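Local coordinates for protein polyketide Synthase III (Ectocarpus siliculosus, PDB 4B0N) that is a type III polyketide synthase of the chalcone synthase family, probably an acyltransferase, with a part in making phlorotannin monomers in this brown alga, at residues 240-252 / 361-373. Residues are numbered along the deposited sequence; the frame is centred on the assembly and turned at random.
Sequences HAIFADGCAAAVL and EYGNMLSPSVMFV. With ACD (arachidonic acid), chain D.
Asn364 O is gripped twice by the facing backbone: Ala244 N donates to it at 3.0 Å, from above the carbonyl plane, and Phe243 CA adds a C-H...O contact. In return Asn364 N donates to Ile242 O at 3.2 Å in a fairly straight bond (162° at the hydrogen), which completes a single beta bridge. Just before it, Gly363 leaves the helix 353-362 with positive phi, and a CB there would run into Ile242 O. The Asn364 side chain, its CG anti to the backbone N (chi1 -173°), lies alongside that of Phe243; Asn364 ND2 meets the ring edge in plane, 3.4 Å from Phe243 CE1, with amide and ring turned 64° apart. Asn364 OD1 accepts Leu366 N at 3.1 Å, an Asx turn that restrains the amide's rotation. Elsewhere on its rim, Phe243 CD2 comes within 3.6 Å of arachidonic acid C11, while Leu366 touches the same ligand at C5. An alanine in place of Phe243 would probably leave the fatty chain without the ring edge it rests against and the Asn364 amide without the neighbour along its flank. Further on, the strand turns Gly246 and Ala248 toward the 365-368 turn and the start of helix 369-385. At Gly246 a CB would collide with Met365 CE; Ala248 CB, 3.6 Å from Met371 CB, also meets Pro368 and Phe372, and a single methyl suits a spot where three larger side chains converge. The strand's other side, with Cys247 and Ala249, packs on helix 121-146. The contact thus joins the two halves of the thiolase fold, polar at one end and apolar at the other. Asn364 also touches His331, consistent with the Cys-His-Asn triad of chalcone synthases, so the same junction sets an amide and a phenyl ring beside the arachidonic acid pocket, probably where acyl chains bind.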
# COMPACT_ATOMS: atom_id res chain seq x y z
N HIS A 240 -12.65 -21.24 0.31
CA HIS A 240 -14.04 -20.83 0.10
C HIS A 240 -14.91 -21.06 1.31
O HIS A 240 -15.87 -20.33 1.54
CB HIS A 240 -14.63 -21.52 -1.12
CG HIS A 240 -14.23 -20.90 -2.43
ND1 HIS A 240 -15.05 -20.09 -3.12
CD2 HIS A 240 -13.04 -20.97 -3.16
CE1 HIS A 240 -14.42 -19.68 -4.24
NE2 HIS A 240 -13.19 -20.22 -4.26
N ALA A 241 -14.57 -22.09 2.08
CA ALA A 241 -15.28 -22.41 3.31
C ALA A 241 -14.93 -21.44 4.44
O ALA A 241 -15.72 -21.27 5.38
CB ALA A 241 -14.99 -23.84 3.74
N ILE A 242 -13.77 -20.81 4.34
CA ILE A 242 -13.20 -20.04 5.44
C ILE A 242 -13.30 -18.52 5.26
O ILE A 242 -13.81 -17.82 6.14
CB ILE A 242 -11.75 -20.49 5.74
CG1 ILE A 242 -11.76 -21.92 6.31
CG2 ILE A 242 -11.04 -19.54 6.71
CD1 ILE A 242 -10.43 -22.63 6.25
N PHE A 243 -12.81 -18.01 4.13
CA PHE A 243 -12.74 -16.56 3.89
C PHE A 243 -14.10 -15.89 3.83
O PHE A 243 -15.07 -16.46 3.33
CB PHE A 243 -11.93 -16.24 2.62
CG PHE A 243 -10.47 -16.58 2.72
CD1 PHE A 243 -9.80 -16.58 3.95
CD2 PHE A 243 -9.74 -16.88 1.57
CE1 PHE A 243 -8.45 -16.89 4.03
CE2 PHE A 243 -8.39 -17.18 1.65
CZ PHE A 243 -7.74 -17.19 2.88
N ALA A 244 -14.17 -14.66 4.35
CA ALA A 244 -15.41 -13.89 4.44
C ALA A 244 -15.20 -12.38 4.28
O ALA A 244 -14.08 -11.93 4.04
CB ALA A 244 -16.09 -14.19 5.77
N ASP A 245 -16.28 -11.61 4.42
CA ASP A 245 -16.23 -10.16 4.27
C ASP A 245 -16.36 -9.44 5.61
O ASP A 245 -17.14 -9.85 6.47
CB ASP A 245 -17.33 -9.68 3.32
CG ASP A 245 -17.17 -10.20 1.91
OD1 ASP A 245 -16.46 -11.21 1.70
OD2 ASP A 245 -17.77 -9.60 1.00
N GLY A 246 -15.61 -8.35 5.77
CA GLY A 246 -15.64 -7.56 7.00
C GLY A 246 -14.87 -6.25 6.95
O GLY A 246 -14.03 -6.04 6.07
N CYS A 247 -15.16 -5.36 7.90
CA CYS A 247 -14.49 -4.08 8.01
C CYS A 247 -14.34 -3.62 9.46
O CYS A 247 -15.24 -3.79 10.28
CB CYS A 247 -15.21 -3.01 7.19
SG CYS A 247 -14.54 -1.34 7.35
N ALA A 248 -13.19 -3.03 9.76
CA ALA A 248 -12.90 -2.49 11.09
C ALA A 248 -12.02 -1.26 10.98
O ALA A 248 -11.12 -1.20 10.15
CB ALA A 248 -12.23 -3.55 11.96
N ALA A 249 -12.30 -0.27 11.82
CA ALA A 249 -11.55 0.98 11.81
C ALA A 249 -11.06 1.36 13.20
O ALA A 249 -11.62 0.95 14.22
CB ALA A 249 -12.39 2.10 11.22
N ALA A 250 -9.99 2.16 13.24
CA ALA A 250 -9.40 2.61 14.49
C ALA A 250 -8.87 4.03 14.35
O ALA A 250 -8.18 4.35 13.38
CB ALA A 250 -8.29 1.67 14.93
N VAL A 251 -9.22 4.88 15.31
CA VAL A 251 -8.67 6.23 15.38
C VAL A 251 -7.52 6.22 16.38
O VAL A 251 -7.62 5.60 17.44
CB VAL A 251 -9.73 7.27 15.79
CG1 VAL A 251 -9.17 8.68 15.65
CG2 VAL A 251 -10.99 7.12 14.94
N LEU A 252 -6.43 6.89 16.03
CA LEU A 252 -5.24 6.87 16.85
C LEU A 252 -4.77 8.25 17.26
O LEU A 252 -4.66 9.16 16.44
CB LEU A 252 -4.12 6.11 16.13
CG LEU A 252 -4.24 4.59 16.33
CD1 LEU A 252 -4.22 3.85 15.01
CD2 LEU A 252 -3.18 4.09 17.29
N GLU A 361 -18.30 -16.68 14.35
CA GLU A 361 -19.36 -15.75 13.97
C GLU A 361 -19.12 -15.08 12.61
O GLU A 361 -20.07 -14.83 11.86
CB GLU A 361 -19.56 -14.69 15.07
CG GLU A 361 -20.48 -13.52 14.74
CD GLU A 361 -21.90 -13.92 14.38
OE1 GLU A 361 -22.34 -15.04 14.73
OE2 GLU A 361 -22.59 -13.11 13.73
N TYR A 362 -17.85 -14.82 12.30
CA TYR A 362 -17.49 -14.02 11.12
C TYR A 362 -16.64 -14.74 10.08
O TYR A 362 -16.56 -14.30 8.93
CB TYR A 362 -16.76 -12.74 11.56
CG TYR A 362 -17.47 -11.91 12.60
CD1 TYR A 362 -18.61 -11.16 12.27
CD2 TYR A 362 -16.99 -11.84 13.91
CE1 TYR A 362 -19.26 -10.39 13.22
CE2 TYR A 362 -17.64 -11.07 14.86
CZ TYR A 362 -18.76 -10.34 14.52
OH TYR A 362 -19.40 -9.58 15.47
N GLY A 363 -15.98 -15.82 10.49
CA GLY A 363 -14.97 -16.48 9.65
C GLY A 363 -13.68 -15.68 9.60
O GLY A 363 -13.43 -14.83 10.47
N ASN A 364 -12.85 -15.95 8.60
CA ASN A 364 -11.61 -15.19 8.40
C ASN A 364 -11.80 -14.04 7.41
O ASN A 364 -11.88 -14.25 6.19
CB ASN A 364 -10.47 -16.12 7.97
CG ASN A 364 -9.12 -15.42 7.91
OD1 ASN A 364 -8.96 -14.29 8.40
ND2 ASN A 364 -8.14 -16.08 7.32
N MET A 365 -11.86 -12.83 7.94
CA MET A 365 -12.09 -11.63 7.14
C MET A 365 -10.78 -11.00 6.66
O MET A 365 -10.79 -9.89 6.13
CB MET A 365 -12.86 -10.59 7.95
CG MET A 365 -14.19 -11.06 8.50
SD MET A 365 -14.55 -10.15 10.01
CE MET A 365 -16.31 -9.93 9.83
N LEU A 366 -9.67 -11.71 6.85
CA LEU A 366 -8.34 -11.19 6.53
C LEU A 366 -7.90 -10.10 7.52
O LEU A 366 -7.81 -10.36 8.73
CB LEU A 366 -8.25 -10.70 5.08
CG LEU A 366 -8.38 -11.67 3.90
CD1 LEU A 366 -9.81 -12.11 3.65
CD2 LEU A 366 -7.82 -11.02 2.64
N SER A 367 -7.65 -8.90 7.01
CA SER A 367 -7.06 -7.80 7.79
C SER A 367 -7.83 -7.41 9.07
O SER A 367 -7.23 -7.34 10.14
CB SER A 367 -6.84 -6.56 6.92
OG SER A 367 -6.31 -6.91 5.66
N PRO A 368 -9.15 -7.15 8.95
CA PRO A 368 -9.88 -6.68 10.14
C PRO A 368 -10.06 -7.73 11.24
O PRO A 368 -10.37 -7.37 12.38
CB PRO A 368 -11.24 -6.27 9.57
CG PRO A 368 -11.40 -7.08 8.34
CD PRO A 368 -10.02 -7.19 7.76
N SER A 369 -9.86 -9.01 10.92
CA SER A 369 -10.12 -10.10 11.86
C SER A 369 -9.46 -9.89 13.22
O SER A 369 -10.09 -10.09 14.26
CB SER A 369 -9.70 -11.44 11.27
OG SER A 369 -10.42 -11.72 10.08
N VAL A 370 -8.20 -9.46 13.19
CA VAL A 370 -7.43 -9.13 14.40
C VAL A 370 -8.10 -8.02 15.20
O VAL A 370 -8.14 -8.08 16.43
CB VAL A 370 -5.98 -8.70 14.04
CG1 VAL A 370 -5.08 -8.77 15.27
CG2 VAL A 370 -5.41 -9.58 12.93
N MET A 371 -8.64 -7.02 14.50
CA MET A 371 -9.35 -5.89 15.12
C MET A 371 -10.66 -6.34 15.76
O MET A 371 -11.10 -5.76 16.75
CB MET A 371 -9.66 -4.81 14.08
CG MET A 371 -8.60 -4.57 13.02
SD MET A 371 -7.72 -3.01 13.20
CE MET A 371 -8.94 -1.82 12.65
N PHE A 372 -11.29 -7.36 15.19
CA PHE A 372 -12.52 -7.91 15.75
C PHE A 372 -12.25 -8.59 17.09
O PHE A 372 -12.96 -8.36 18.06
CB PHE A 372 -13.18 -8.89 14.76
CG PHE A 372 -14.06 -8.23 13.74
CD1 PHE A 372 -13.51 -7.51 12.68
CD2 PHE A 372 -15.44 -8.34 13.82
CE1 PHE A 372 -14.32 -6.91 11.73
CE2 PHE A 372 -16.26 -7.74 12.87
CZ PHE A 372 -15.70 -7.02 11.82
N VAL A 373 -11.21 -9.43 17.14
CA VAL A 373 -10.77 -10.08 18.38
C VAL A 373 -10.37 -9.02 19.40
O VAL A 373 -10.81 -9.04 20.54
CB VAL A 373 -9.57 -11.03 18.14
CG1 VAL A 373 -9.16 -11.71 19.44
CG2 VAL A 373 -9.89 -12.06 17.08
C1 ACD D . -4.22 -15.63 4.12
C2 ACD D . -3.91 -14.43 3.24
C3 ACD D . -5.21 -13.87 2.66
C4 ACD D . -4.99 -13.33 1.25
C5 ACD D . -6.31 -13.18 0.54
C6 ACD D . -6.36 -12.74 -0.71
C7 ACD D . -7.70 -12.59 -1.39
C8 ACD D . -8.17 -13.89 -2.00
C9 ACD D . -9.48 -14.09 -2.15
C10 ACD D . -9.98 -15.38 -2.77
C11 ACD D . -10.83 -16.13 -1.77
C12 ACD D . -12.02 -16.59 -2.12
C13 ACD D . -12.86 -17.35 -1.11
C14 ACD D . -14.27 -16.81 -1.07
C15 ACD D . -15.10 -17.23 -0.12
C16 ACD D . -16.51 -16.71 -0.05
C17 ACD D . -17.42 -17.64 -0.84
C18 ACD D . -18.32 -18.49 0.06
C19 ACD D . -18.42 -19.91 -0.49
C20 ACD D . -19.49 -20.70 0.22
O1 ACD D . -3.69 -15.70 5.25